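Local coordinates for protein putative glycoside hydrolase (PDB 4ONZ) that is a putative glycoside hydrolase of the beta-fructosidase clan, whose members are built as beta-propellers, with its own function not established, at residues L327-K331 against K332-L336; I253-H257 against G258-V262; D112-P116 against G117-D121; P222-D225 against E226-L230; N275-G278 against N279-C282. All coordinates share one frame; numbering follows the deposited sequence. Where two conformers were deposited one is given.

Contact 1: L327-K331 against K332-L336; sequences LVYHK and KKLYL
Val328 and Tyr335 form a hydrogen-bonded antiparallel pair in the beta hairpin of strands 322-330 and 333-340, closed by a type I' turn from His330 to Lys333. Backbone bonds set the register: Val328 N donates to Tyr335 O at 3.0 Å, and Tyr335 N returns a nearly straight bond to Val328 O at 2.8 Å. Nearer the turn, His330 N meets Lys333 O, while the bond from Lys333 N back to His330 O is longer and bent. Lys331 and Lys332 take the two corners with the positive phi values of this turn.

Apolar contacts lie on both faces. On one, Leu327 CD1 meets Leu336 CD1 at 3.9 Å, and Leu334 CD2 comes in at the edge of the Tyr329 ring; Leu334 and Leu336 also touch Phe18. On the other, Val328 CG2 rests 3.7 Å from Tyr335 CB, and Ile63 of strand 62-70 touches Val328, His330 and Tyr335.

The aromatic pair is oblique, its planes at 64°. His330 carries CG anti to its backbone N (chi1 177°), which brings the edge of its ring to Tyr335 CE1. Tyr335 CE1 is 3.8 Å from His330 CB, and His330 O lies in the Tyr335 ring plane, 3.6 Å from CE1.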
loop_
_atom_site.group_PDB
_atom_site.type_symbol
_atom_site.label_atom_id
_atom_site.label_comp_id
_atom_site.label_asym_id
_atom_site.label_seq_id
_atom_site.Cartn_x
_atom_site.Cartn_y
_atom_site.Cartn_z
ATOM N N LEU A 327 3.908 -6.423 0.882
ATOM C CA LEU A 327 5.204 -7.050 1.025
ATOM C C LEU A 327 5.191 -7.947 2.251
ATOM O O LEU A 327 4.979 -7.476 3.380
ATOM C CB LEU A 327 6.299 -5.994 1.169
ATOM C CG LEU A 327 7.718 -6.528 1.327
ATOM C CD1 LEU A 327 8.160 -7.311 0.087
ATOM C CD2 LEU A 327 8.672 -5.372 1.607
ATOM N N VAL A 328 5.426 -9.241 2.044
ATOM C CA VAL A 328 5.430 -10.186 3.164
ATOM C C VAL A 328 6.646 -11.096 3.127
ATOM O O VAL A 328 7.144 -11.447 2.055
ATOM C CB VAL A 328 4.151 -11.049 3.211
ATOM C CG1 VAL A 328 2.924 -10.183 3.462
ATOM C CG2 VAL A 328 3.962 -11.847 1.938
ATOM N N TYR A 329 7.117 -11.444 4.316
ATOM C CA TYR A 329 8.217 -12.361 4.504
ATOM C C TYR A 329 7.579 -13.700 4.851
ATOM O O TYR A 329 6.823 -13.805 5.814
ATOM C CB TYR A 329 9.120 -11.894 5.640
ATOM C CG TYR A 329 10.267 -12.834 5.921
ATOM C CD1 TYR A 329 11.458 -12.736 5.211
ATOM C CD2 TYR A 329 10.162 -13.819 6.890
ATOM C CE1 TYR A 329 12.511 -13.594 5.467
ATOM C CE2 TYR A 329 11.213 -14.682 7.154
ATOM C CZ TYR A 329 12.383 -14.560 6.437
ATOM O OH TYR A 329 13.429 -15.417 6.686
ATOM N N HIS A 330 7.898 -14.723 4.069
ATOM C CA HIS A 330 7.315 -16.044 4.247
ATOM C C HIS A 330 8.287 -17.118 3.778
ATOM O O HIS A 330 8.702 -17.116 2.622
ATOM C CB HIS A 330 6.015 -16.116 3.447
ATOM C CG HIS A 330 5.348 -17.454 3.487
ATOM N ND1 HIS A 330 4.672 -17.915 4.592
ATOM C CD2 HIS A 330 5.229 -18.419 2.543
ATOM C CE1 HIS A 330 4.177 -19.115 4.338
ATOM N NE2 HIS A 330 4.497 -19.440 3.097
ATOM N N LYS A 331 8.658 -18.003 4.701
ATOM C CA LYS A 331 9.576 -19.112 4.427
ATOM C C LYS A 331 10.855 -18.677 3.715
ATOM O O LYS A 331 11.185 -19.158 2.622
ATOM C CB LYS A 331 8.858 -20.227 3.661
ATOM C CG LYS A 331 7.767 -20.896 4.478
ATOM C CD LYS A 331 7.083 -22.007 3.700
ATOM C CE LYS A 331 6.028 -22.707 4.542
ATOM N NZ LYS A 331 5.295 -23.743 3.763
ATOM N N LYS A 332 11.573 -17.761 4.358
ATOM C CA LYS A 332 12.836 -17.230 3.863
ATOM C C LYS A 332 12.748 -16.532 2.505
ATOM O O LYS A 332 13.760 -16.396 1.829
ATOM C CB LYS A 332 13.903 -18.336 3.791
ATOM C CG LYS A 332 14.174 -19.061 5.094
ATOM C CD LYS A 332 15.340 -20.024 4.904
ATOM C CE LYS A 332 15.616 -20.835 6.155
ATOM N NZ LYS A 332 16.801 -21.725 5.975
ATOM N N LYS A 333 11.553 -16.088 2.117
ATOM C CA LYS A 333 11.352 -15.358 0.861
ATOM C C LYS A 333 10.478 -14.129 1.073
ATOM O O LYS A 333 9.723 -14.043 2.040
ATOM C CB LYS A 333 10.679 -16.242 -0.191
ATOM C CG LYS A 333 11.513 -17.426 -0.636
ATOM C CD LYS A 333 10.786 -18.209 -1.712
ATOM C CE LYS A 333 11.614 -19.387 -2.195
ATOM N NZ LYS A 333 10.856 -20.196 -3.187
ATOM N N LEU A 334 10.612 -13.172 0.168
ATOM C CA LEU A 334 9.780 -11.979 0.177
ATOM C C LEU A 334 8.822 -12.059 -1.000
ATOM O O LEU A 334 9.243 -12.298 -2.132
ATOM C CB LEU A 334 10.625 -10.714 0.075
ATOM C CG LEU A 334 11.370 -10.242 1.323
ATOM C CD1 LEU A 334 12.304 -9.097 0.944
ATOM C CD2 LEU A 334 10.383 -9.809 2.400
ATOM N N TYR A 335 7.534 -11.897 -0.716
ATOM C CA TYR A 335 6.486 -11.880 -1.729
ATOM C C TYR A 335 5.951 -10.458 -1.871
ATOM O O TYR A 335 5.472 -9.859 -0.896
ATOM C CB TYR A 335 5.343 -12.815 -1.339
ATOM C CG TYR A 335 5.719 -14.284 -1.332
ATOM C CD1 TYR A 335 6.483 -14.817 -0.302
ATOM C CD2 TYR A 335 5.293 -15.143 -2.346
ATOM C CE1 TYR A 335 6.844 -16.150 -0.291
ATOM C CE2 TYR A 335 5.648 -16.486 -2.339
ATOM C CZ TYR A 335 6.422 -16.981 -1.309
ATOM O OH TYR A 335 6.782 -18.313 -1.288
ATOM N N LEU A 336 6.005 -9.954 -3.099
ATOM C CA LEU A 336 5.546 -8.613 -3.456
ATOM C C LEU A 336 4.187 -8.735 -4.153
ATOM O O LEU A 336 4.077 -9.449 -5.153
ATOM C CB LEU A 336 6.564 -8.021 -4.431
ATOM C CG LEU A 336 6.623 -6.520 -4.634
ATOM C CD1 LEU A 336 6.970 -5.855 -3.311
ATOM C CD2 LEU A 336 7.671 -6.209 -5.681
#

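Contact 2: I253-H257 against G258-V262; sequences IRTKH and GIVLV
With chi1 at 70°, Thr255 holds OG1 between its backbone N and carbonyl carbon, which directs the hydroxyl at Gly258 O, 2.9 Å away. The same rotation sends the methyl CG2 to Val260 CG2, at 3.9 Å. The two residues belong to the beta hairpin of strands 245-255 and 258-266, whose type I turn runs from Thr255 to Gly258.

Farther from the turn, Ile253 and Val260 exchange two nearly straight backbone bonds, Ile253 N to Val260 O and Val260 N to Ile253 O, both at 2.9 Å. At the turn Thr255 N reaches Gly258 O at 2.7 Å, and Gly258 N returns a bond to Thr255 O at 3.1 Å. At phi 138° and psi -153° a CB on Gly258 would run into His257 O, which explains glycine here. On the face opposite Thr255, Arg254 NH1 passes obliquely 4.1 Å from Ile259 CG1; the guanidinium is bound mainly elsewhere, by a salt bridge to Asp194 and by the carbonyls of Lys195 and Gly290.

Gly258 O is thus gripped by two donors, the amide and the hydroxyl of one residue. OG1 gives its proton to that carbonyl and also accepts a weak bond from His257 N, so one hydroxyl ties the turn to the first pair of the hairpin.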
loop_
_atom_site.group_PDB
_atom_site.type_symbol
_atom_site.label_atom_id
_atom_site.label_comp_id
_atom_site.label_asym_id
_atom_site.label_seq_id
_atom_site.Cartn_x
_atom_site.Cartn_y
_atom_site.Cartn_z
ATOM N N ILE A 253 10.666 -0.911 5.325
ATOM C CA ILE A 253 11.317 -2.010 6.013
ATOM C C ILE A 253 12.778 -1.719 6.352
ATOM O O ILE A 253 13.552 -1.268 5.504
ATOM C CB ILE A 253 11.150 -3.314 5.190
ATOM C CG1 ILE A 253 11.648 -4.530 5.973
ATOM C CG2 ILE A 253 11.841 -3.216 3.829
ATOM C CD1 ILE A 253 11.398 -5.843 5.263
ATOM N N ARG A 254 13.136 -1.959 7.611
ATOM C CA ARG A 254 14.519 -1.801 8.052
ATOM C C ARG A 254 15.398 -2.889 7.421
ATOM O O ARG A 254 14.957 -4.028 7.250
ATOM C CB ARG A 254 14.637 -1.883 9.570
ATOM C CG ARG A 254 14.106 -0.681 10.330
ATOM C CD ARG A 254 14.694 -0.698 11.735
ATOM N NE ARG A 254 14.147 0.335 12.608
ATOM C CZ ARG A 254 14.622 1.575 12.734
ATOM N NH1 ARG A 254 15.672 1.991 12.029
ATOM N NH2 ARG A 254 14.033 2.409 13.586
ATOM N N THR A 255 16.630 -2.509 7.065
ATOM C CA THR A 255 17.628 -3.427 6.489
ATOM C C THR A 255 18.984 -3.074 7.098
ATOM O O THR A 255 19.091 -2.081 7.814
ATOM C CB THR A 255 17.765 -3.271 4.954
ATOM O OG1 THR A 255 18.390 -2.015 4.646
ATOM C CG2 THR A 255 16.408 -3.357 4.259
ATOM N N LYS A 256 20.012 -3.868 6.805
ATOM C CA LYS A 256 21.368 -3.599 7.319
ATOM C C LYS A 256 21.881 -2.207 6.927
ATOM O O LYS A 256 22.642 -1.592 7.674
ATOM C CB LYS A 256 22.384 -4.613 6.787
ATOM C CG LYS A 256 22.174 -6.061 7.187
ATOM C CD LYS A 256 23.334 -6.908 6.673
ATOM C CE LYS A 256 23.080 -8.397 6.840
ATOM N NZ LYS A 256 22.808 -8.776 8.251
ATOM N N HIS A 257 21.467 -1.723 5.756
ATOM C CA HIS A 257 21.935 -0.428 5.245
ATOM C C HIS A 257 21.083 0.778 5.651
ATOM O O HIS A 257 21.478 1.926 5.426
ATOM C CB HIS A 257 22.062 -0.499 3.730
ATOM C CG HIS A 257 22.943 -1.612 3.260
ATOM N ND1 HIS A 257 22.454 -2.862 2.940
ATOM C CD2 HIS A 257 24.282 -1.673 3.079
ATOM C CE1 HIS A 257 23.454 -3.641 2.571
ATOM N NE2 HIS A 257 24.575 -2.944 2.647
ATOM N N GLY A 258 19.938 0.520 6.271
ATOM C CA GLY A 258 19.032 1.579 6.706
ATOM C C GLY A 258 17.591 1.207 6.420
ATOM O O GLY A 258 17.256 0.029 6.352
ATOM N N ILE A 259 16.744 2.215 6.243
ATOM C CA ILE A 259 15.325 1.991 5.964
ATOM C C ILE A 259 15.098 2.038 4.466
ATOM O O ILE A 259 15.523 2.983 3.811
ATOM C CB ILE A 259 14.453 3.076 6.633
ATOM C CG1 ILE A 259 14.602 2.994 8.157
ATOM C CG2 ILE A 259 12.984 2.920 6.234
ATOM C CD1 ILE A 259 14.133 4.226 8.900
ATOM N N VAL A 260 14.428 1.024 3.926
ATOM C CA VAL A 260 14.079 1.004 2.512
ATOM C C VAL A 260 12.567 1.206 2.370
ATOM O O VAL A 260 11.751 0.494 2.993
ATOM C CB VAL A 260 14.512 -0.292 1.788
ATOM C CG1 VAL A 260 13.958 -0.342 0.360
ATOM C CG2 VAL A 260 16.041 -0.402 1.758
ATOM N N LEU A 261 12.209 2.200 1.569
ATOM C CA LEU A 261 10.819 2.446 1.234
ATOM C C LEU A 261 10.645 2.072 -0.230
ATOM O O LEU A 261 11.307 2.649 -1.101
ATOM C CB LEU A 261 10.450 3.917 1.441
ATOM C CG LEU A 261 9.027 4.312 1.002
ATOM C CD1 LEU A 261 7.966 3.596 1.829
ATOM C CD2 LEU A 261 8.836 5.821 1.067
ATOM N N VAL A 262 9.802 1.077 -0.497
ATOM C CA VAL A 262 9.425 0.745 -1.863
ATOM C C VAL A 262 8.295 1.721 -2.215
ATOM O O VAL A 262 7.302 1.840 -1.481
ATOM C CB VAL A 262 8.969 -0.725 -2.023
ATOM C CG1 VAL A 262 8.325 -0.951 -3.385
ATOM C CG2 VAL A 262 10.144 -1.672 -1.836
#

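Contact 3: D112-P116 against G117-D121; sequences DQDWP and GGCED
Asp114 and Cys119 face each other across the bend where helix 111-114 gives way to strand 118-126. The aspartate places CG between its backbone N and carbonyl carbon (chi1 61°), and the carboxylate is thereby turned to the side from which the cysteine approaches. Its oxygen OD2 lies 3.8 Å from Cys119 SG, a van der Waals approach, while Asp114 CB packs 3.6 Å from Gly118 O. Cys119 SG, anti to its own carbonyl carbon (chi1 -44°), comes beside the aspartate, near both OD2 and CB. The other carboxylate oxygen, OD1, sits in the plane of the Trp115 ring at its edge.

Trp115 takes almost no part in the contact with the strand; its side chain touches Met39 and Pro105. Between helix and strand the chain makes a loop through Trp115 and Pro116, joined by a cis peptide bond. One hydrogen bond spans the bend: Gly118 N donates to Asp114 O at 2.8 Å, with an N-H...O angle of 146°. Gly117 and Gly118 supply the compact backbone here, Gly118 with a positive phi. From Gly118 on, backbone bonds tie the strand to its neighbours, Gly118 to Trp139 and Cys119 to Ser82.

The bond from Gly118 N satisfies the last carbonyl of the helix. The buried carboxylate is paired with Lys159 through OD2, and this ion pair would be expected to keep Asp114 charged, leaving Cys119 SG as a polarisable neighbour rather than its main partner.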
loop_
_atom_site.group_PDB
_atom_site.type_symbol
_atom_site.label_atom_id
_atom_site.label_comp_id
_atom_site.label_asym_id
_atom_site.label_seq_id
_atom_site.Cartn_x
_atom_site.Cartn_y
_atom_site.Cartn_z
ATOM N N ASP A 112 -19.472 10.038 6.940
ATOM C CA ASP A 112 -18.969 11.288 6.380
ATOM C C ASP A 112 -17.660 11.083 5.611
ATOM O O ASP A 112 -17.369 11.832 4.684
ATOM C CB ASP A 112 -18.774 12.357 7.475
ATOM C CG ASP A 112 -17.812 11.919 8.573
ATOM O OD1 ASP A 112 -17.934 10.771 9.058
ATOM O OD2 ASP A 112 -16.938 12.726 8.956
ATOM N N GLN A 113 -16.908 10.048 5.988
ATOM C CA GLN A 113 -15.585 9.748 5.421
ATOM C C GLN A 113 -15.578 8.814 4.220
ATOM O O GLN A 113 -14.814 9.048 3.279
ATOM C CB GLN A 113 -14.694 9.169 6.529
ATOM C CG GLN A 113 -14.438 10.199 7.620
ATOM C CD GLN A 113 -13.944 9.628 8.932
ATOM O OE1 GLN A 113 -13.372 8.538 8.996
ATOM N NE2 GLN A 113 -14.161 10.383 10.003
ATOM N N ASP A 114 -16.414 7.770 4.243
ATOM C CA ASP A 114 -16.403 6.759 3.179
ATOM C C ASP A 114 -17.714 6.519 2.410
ATOM O O ASP A 114 -17.774 5.621 1.577
ATOM C CB ASP A 114 -15.825 5.440 3.707
ATOM C CG ASP A 114 -16.640 4.843 4.847
ATOM O OD1 ASP A 114 -17.832 5.196 4.982
ATOM O OD2 ASP A 114 -16.088 3.991 5.587
ATOM N N TRP A 115 -18.766 7.282 2.695
ATOM C CA TRP A 115 -19.983 7.191 1.884
ATOM C C TRP A 115 -19.862 8.271 0.813
ATOM O O TRP A 115 -19.609 9.422 1.145
ATOM C CB TRP A 115 -21.254 7.422 2.701
ATOM C CG TRP A 115 -21.715 6.251 3.513
ATOM C CD1 TRP A 115 -20.942 5.386 4.225
ATOM C CD2 TRP A 115 -23.079 5.876 3.777
ATOM N NE1 TRP A 115 -21.734 4.462 4.878
ATOM C CE2 TRP A 115 -23.048 4.740 4.610
ATOM C CE3 TRP A 115 -24.320 6.374 3.360
ATOM C CZ2 TRP A 115 -24.205 4.109 5.054
ATOM C CZ3 TRP A 115 -25.467 5.748 3.801
ATOM C CH2 TRP A 115 -25.401 4.621 4.638
ATOM N N PRO A 116 -20.055 7.922 -0.468
ATOM C CA PRO A 116 -20.359 6.625 -1.062
ATOM C C PRO A 116 -19.170 5.950 -1.750
ATOM O O PRO A 116 -19.295 4.813 -2.247
ATOM C CB PRO A 116 -21.430 6.986 -2.099
ATOM C CG PRO A 116 -21.023 8.353 -2.565
ATOM C CD PRO A 116 -20.238 9.006 -1.452
ATOM N N GLY A 117 -18.023 6.622 -1.787
ATOM C CA GLY A 117 -16.854 6.099 -2.499
ATOM C C GLY A 117 -16.158 4.885 -1.912
ATOM O O GLY A 117 -15.441 4.160 -2.621
ATOM N N GLY A 118 -16.329 4.669 -0.616
ATOM C CA GLY A 118 -15.760 3.494 0.015
ATOM C C GLY A 118 -14.332 3.625 0.526
ATOM O O GLY A 118 -13.839 4.727 0.812
ATOM N N CYS A 119 -13.705 2.457 0.623
ATOM C CA CYS A 119 -12.409 2.236 1.220
ATOM C C CYS A 119 -11.445 1.653 0.177
ATOM O O CYS A 119 -11.639 0.538 -0.337
ATOM C CB CYS A 119 -12.620 1.266 2.386
ATOM S SG CYS A 119 -14.078 1.641 3.418
ATOM N N GLU A 120 -10.395 2.418 -0.114
ATOM C CA GLU A 120 -9.418 2.098 -1.140
ATOM C C GLU A 120 -8.003 1.891 -0.629
ATOM O O GLU A 120 -7.633 2.339 0.451
ATOM C CB GLU A 120 -9.294 3.291 -2.117
ATOM C CG GLU A 120 -10.595 3.865 -2.664
ATOM C CD GLU A 120 -10.386 5.124 -3.506
ATOM O OE1 GLU A 120 -9.261 5.671 -3.507
ATOM O OE2 GLU A 120 -11.349 5.569 -4.167
ATOM N N ASP A 121 -7.233 1.198 -1.462
ATOM C CA ASP A 121 -5.790 1.076 -1.344
ATOM C C ASP A 121 -5.235 0.849 0.066
ATOM O O ASP A 121 -4.582 1.721 0.627
ATOM C CB ASP A 121 -5.158 2.340 -1.922
ATOM C CG ASP A 121 -5.520 2.587 -3.388
ATOM O OD1 ASP A 121 -6.221 1.776 -4.001
ATOM O OD2 ASP A 121 -5.078 3.623 -3.930
#

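Contact 4: P222-D225 against E226-L230; sequences PVLD and EKNEL
Asp225 reaches across its own turn to Lys227 and Glu229, and its side chain organises the loop. CB lies beside Glu226, 3.4 Å from Glu226 OE1. CG, set between the backbone N and the carbonyl carbon (chi1 66°), is swung over the turn, 3.4 Å from Glu229 O. At the tip, OD1 accepts from Glu229 N at 3.0 Å, met from above the carboxylate plane, and takes a weak bond from Lys227 N, which makes an Asx turn. A water is modelled between OD2 and Glu229 OE1, but so close to both that the bridge is doubtful. The nearness of these like charges would more likely be eased by Lys227 NZ, which in one of its conformers forms a salt bridge with Glu229 OE1.

Backbone bonds complete the loop. Asn228 N donates to Asp225 O at 2.8 Å across a type I turn, and Asp225 N to Glu229 O, also at 2.8 Å. With Asn228 at positive phi, this is a type I turn followed by a G1 beta bulge.

Beneath it, Leu230 CD2 packs against Pro222 CB at 3.7 Å and Leu224 CD2 at 4.1 Å. Pro222 and Leu224 rest on helix 167-170, touching Ala167 and Tyr168 respectively, while Val223 and Leu230 meet Ala211 and Tyr210 of strand 210-214. The loop therefore stands out from the protein surface just after strand 221-222, its apolar base seated between that helix and strand.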
loop_
_atom_site.group_PDB
_atom_site.type_symbol
_atom_site.label_atom_id
_atom_site.label_comp_id
_atom_site.label_asym_id
_atom_site.label_seq_id
_atom_site.Cartn_x
_atom_site.Cartn_y
_atom_site.Cartn_z
ATOM N N PRO A 222 1.537 14.625 11.154
ATOM C CA PRO A 222 2.410 14.868 10.015
ATOM C C PRO A 222 3.632 15.679 10.431
ATOM O O PRO A 222 3.527 16.578 11.277
ATOM C CB PRO A 222 1.528 15.647 9.049
ATOM C CG PRO A 222 0.127 15.265 9.408
ATOM C CD PRO A 222 0.147 15.045 10.889
ATOM N N VAL A 223 4.784 15.360 9.859
ATOM C CA VAL A 223 6.009 16.054 10.219
ATOM C C VAL A 223 6.062 17.362 9.448
ATOM O O VAL A 223 5.913 17.378 8.221
ATOM C CB VAL A 223 7.265 15.201 9.973
ATOM C CG1 VAL A 223 8.530 15.967 10.366
ATOM C CG2 VAL A 223 7.175 13.906 10.770
ATOM N N LEU A 224 6.264 18.446 10.198
ATOM C CA LEU A 224 6.308 19.804 9.668
ATOM C C LEU A 224 7.733 20.347 9.658
ATOM O O LEU A 224 8.541 19.981 10.509
ATOM C CB LEU A 224 5.448 20.715 10.542
ATOM C CG LEU A 224 3.978 20.319 10.681
ATOM C CD1 LEU A 224 3.266 21.226 11.669
ATOM C CD2 LEU A 224 3.283 20.348 9.334
ATOM N N ASP A 225 8.029 21.215 8.696
ATOM C CA ASP A 225 9.363 21.828 8.582
ATOM C C ASP A 225 9.392 23.197 9.297
ATOM O O ASP A 225 8.411 23.593 9.944
ATOM C CB ASP A 225 9.797 21.935 7.107
ATOM C CG ASP A 225 8.935 22.902 6.287
ATOM O OD1 ASP A 225 8.223 23.754 6.870
ATOM O OD2 ASP A 225 8.984 22.807 5.046
ATOM N N GLU A 226 10.521 23.893 9.197
ATOM C CA GLU A 226 10.715 25.220 9.822
ATOM C C GLU A 226 9.709 26.295 9.355
ATOM O O GLU A 226 9.491 27.296 10.055
ATOM C CB GLU A 226 12.151 25.719 9.588
ATOM C CG GLU A 226 12.479 26.100 8.143
ATOM C CD GLU A 226 12.423 24.937 7.159
ATOM O OE1 GLU A 226 12.667 23.776 7.566
ATOM O OE2 GLU A 226 12.150 25.184 5.965
ATOM N N LYS A 227 9.151 26.110 8.158
ATOM C CA LYS A 227 8.143 27.016 7.615
ATOM C C LYS A 227 6.736 26.608 8.077
ATOM O O LYS A 227 5.742 27.188 7.641
ATOM C CB LYS A 227 8.187 27.029 6.084
ATOM C CG LYS A 227 9.477 27.548 5.468
ATOM C CD LYS A 227 9.377 27.510 3.949
ATOM C CE LYS A 227 8.206 28.354 3.468
ATOM N NZ LYS A 227 7.831 28.142 2.035
ATOM N N ASN A 228 6.652 25.604 8.953
ATOM C CA ASN A 228 5.370 25.104 9.457
ATOM C C ASN A 228 4.558 24.443 8.330
ATOM O O ASN A 228 3.322 24.377 8.384
ATOM C CB ASN A 228 4.576 26.242 10.117
ATOM C CG ASN A 228 3.484 25.747 11.043
ATOM O OD1 ASN A 228 3.649 24.737 11.716
ATOM N ND2 ASN A 228 2.364 26.487 11.107
ATOM N N GLU A 229 5.264 23.954 7.313
ATOM C CA GLU A 229 4.644 23.278 6.176
ATOM C C GLU A 229 4.977 21.794 6.212
ATOM O O GLU A 229 5.955 21.394 6.829
ATOM C CB GLU A 229 5.168 23.862 4.861
ATOM C CG GLU A 229 4.740 25.301 4.607
ATOM C CD GLU A 229 5.250 25.837 3.286
ATOM O OE1 GLU A 229 6.472 25.813 3.070
ATOM O OE2 GLU A 229 4.429 26.311 2.470
ATOM N N LEU A 230 4.170 20.982 5.531
ATOM C CA LEU A 230 4.449 19.546 5.436
ATOM C C LEU A 230 5.846 19.365 4.865
ATOM O O LEU A 230 6.167 19.925 3.809
ATOM C CB LEU A 230 3.434 18.860 4.527
ATOM C CG LEU A 230 1.991 18.859 5.020
ATOM C CD1 LEU A 230 1.041 18.426 3.910
ATOM C CD2 LEU A 230 1.877 17.965 6.245
HETATM O O HOH W 1 8.356 24.129 2.981
#

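Contact 5: N275-G278 against N279-C282; sequences NYPG and NAYC
The Tyr276 ring lies between Asn275 CB, 3.7 Å above one face and offset toward the rim, and the sulfur of Cys282 on the other side of the ring plane. The sulfur approaches obliquely: Cys282 SG stands 4.8 Å from the centroid of the Tyr276 ring and 44° off its normal, so this sulfur-aromatic contact is neither face-on nor edge-on. SG is 4.0 Å from both Tyr276 CB and the ring carbon CD1, which puts it beside the CB end of the ring. Tyr276 turns CG anti to its carbonyl carbon (chi1 -55°), and the ring swings back over Asn275 while CB stays directed at the cysteine. Pro303, from a loop later in the chain, touches both Tyr276 and Cys282.

Next to this pair a second apolar contact closes the bend, Pro277 CB lying 3.8 Å from Ala280 CB. The backbone bond between the same residues is weak, Ala280 N being 3.5 Å from Pro277 O. That carbonyl also accepts from Asn267 ND2, so the weak bond is not its sole one. Gly278 and Asn279 occupy the corners, and Asn279 takes a positive phi and is exposed, its side chain touching Lys266.

The arrangement is a type II beta turn from Pro277 to Ala280, with asparagine at the corner that needs positive phi. It brings a surface loop round into strand 281-288, where Tyr281 and Cys282 begin pairing with neighbouring strands.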
loop_
_atom_site.group_PDB
_atom_site.type_symbol
_atom_site.label_atom_id
_atom_site.label_comp_id
_atom_site.label_asym_id
_atom_site.label_seq_id
_atom_site.Cartn_x
_atom_site.Cartn_y
_atom_site.Cartn_z
ATOM N N ASN A 275 11.990 5.497 -21.521
ATOM C CA ASN A 275 12.167 4.043 -21.444
ATOM C C ASN A 275 10.953 3.328 -20.851
ATOM O O ASN A 275 10.854 2.098 -20.930
ATOM C CB ASN A 275 13.402 3.712 -20.614
ATOM C CG ASN A 275 14.693 4.038 -21.334
ATOM O OD1 ASN A 275 15.124 3.287 -22.202
ATOM N ND2 ASN A 275 15.329 5.140 -20.961
ATOM N N TYR A 276 10.034 4.095 -20.259
ATOM C CA TYR A 276 8.842 3.535 -19.619
ATOM C C TYR A 276 7.581 4.188 -20.178
ATOM O O TYR A 276 7.628 5.306 -20.692
ATOM C CB TYR A 276 8.965 3.693 -18.092
ATOM C CG TYR A 276 10.243 3.075 -17.628
ATOM C CD1 TYR A 276 10.363 1.689 -17.523
ATOM C CD2 TYR A 276 11.362 3.852 -17.384
ATOM C CE1 TYR A 276 11.566 1.104 -17.164
ATOM C CE2 TYR A 276 12.562 3.276 -17.011
ATOM C CZ TYR A 276 12.655 1.905 -16.908
ATOM O OH TYR A 276 13.851 1.347 -16.554
ATOM N N PRO A 277 6.441 3.495 -20.087
ATOM C CA PRO A 277 5.226 4.050 -20.675
ATOM C C PRO A 277 4.752 5.334 -20.002
ATOM O O PRO A 277 4.931 5.499 -18.797
ATOM C CB PRO A 277 4.193 2.938 -20.470
ATOM C CG PRO A 277 4.975 1.715 -20.131
ATOM C CD PRO A 277 6.191 2.203 -19.433
ATOM N N GLY A 278 4.184 6.237 -20.790
ATOM C CA GLY A 278 3.630 7.481 -20.259
ATOM C C GLY A 278 2.400 7.157 -19.426
ATOM O O GLY A 278 1.652 6.243 -19.768
ATOM N N ASN A 279 2.206 7.901 -18.336
ATOM C CA ASN A 279 1.095 7.701 -17.379
ATOM C C ASN A 279 1.062 6.349 -16.645
ATOM O O ASN A 279 0.105 6.040 -15.950
ATOM C CB ASN A 279 -0.261 7.999 -18.023
ATOM C CG ASN A 279 -0.432 9.467 -18.351
ATOM O OD1 ASN A 279 0.065 10.347 -17.637
ATOM N ND2 ASN A 279 -1.153 9.745 -19.423
ATOM N N ALA A 280 2.118 5.563 -16.753
ATOM C CA ALA A 280 2.154 4.285 -16.069
ATOM C C ALA A 280 2.962 4.421 -14.791
ATOM O O ALA A 280 3.794 5.317 -14.648
ATOM C CB ALA A 280 2.767 3.215 -16.956
ATOM N N TYR A 281 2.695 3.516 -13.871
ATOM C CA TYR A 281 3.416 3.450 -12.626
ATOM C C TYR A 281 4.462 2.345 -12.738
ATOM O O TYR A 281 4.208 1.292 -13.332
ATOM C CB TYR A 281 2.474 3.161 -11.451
ATOM C CG TYR A 281 1.484 4.249 -11.084
ATOM C CD1 TYR A 281 0.368 4.497 -11.878
ATOM C CD2 TYR A 281 1.629 4.991 -9.911
ATOM C CE1 TYR A 281 -0.558 5.479 -11.540
ATOM C CE2 TYR A 281 0.689 5.955 -9.548
ATOM C CZ TYR A 281 -0.401 6.196 -10.360
ATOM O OH TYR A 281 -1.336 7.174 -10.025
ATOM N N CYS A 282 5.646 2.638 -12.208
ATOM C CA CYS A 282 6.767 1.712 -12.090
ATOM C C CYS A 282 7.250 1.899 -10.667
ATOM O O CYS A 282 7.028 2.949 -10.091
ATOM C CB CYS A 282 7.903 2.067 -13.039
ATOM S SG CYS A 282 7.434 2.054 -14.768
#

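How the contacts relate
Contacts 1 and 2 are tight beta hairpins, contact 1 the more deeply buried, and differ at the bend: two successive lysines in a type I' turn against a threonine hydroxyl gripping a glycine carbonyl. Contact 2 and contact 5 share a sheet, since strands 258-266 and 281-288 are neighbours in it; both are partly buried, but contact 5 is the turn that leads into its strand. Contact 3, buried and about 30 Å from contact 1 between centres, joins a short helix to a strand of another sheet and contains a cis proline and two glycines. Contact 4 lies outermost, and there carboxylates and a lysine join a small apolar base, whereas contact 1 has apolar side chains on both faces.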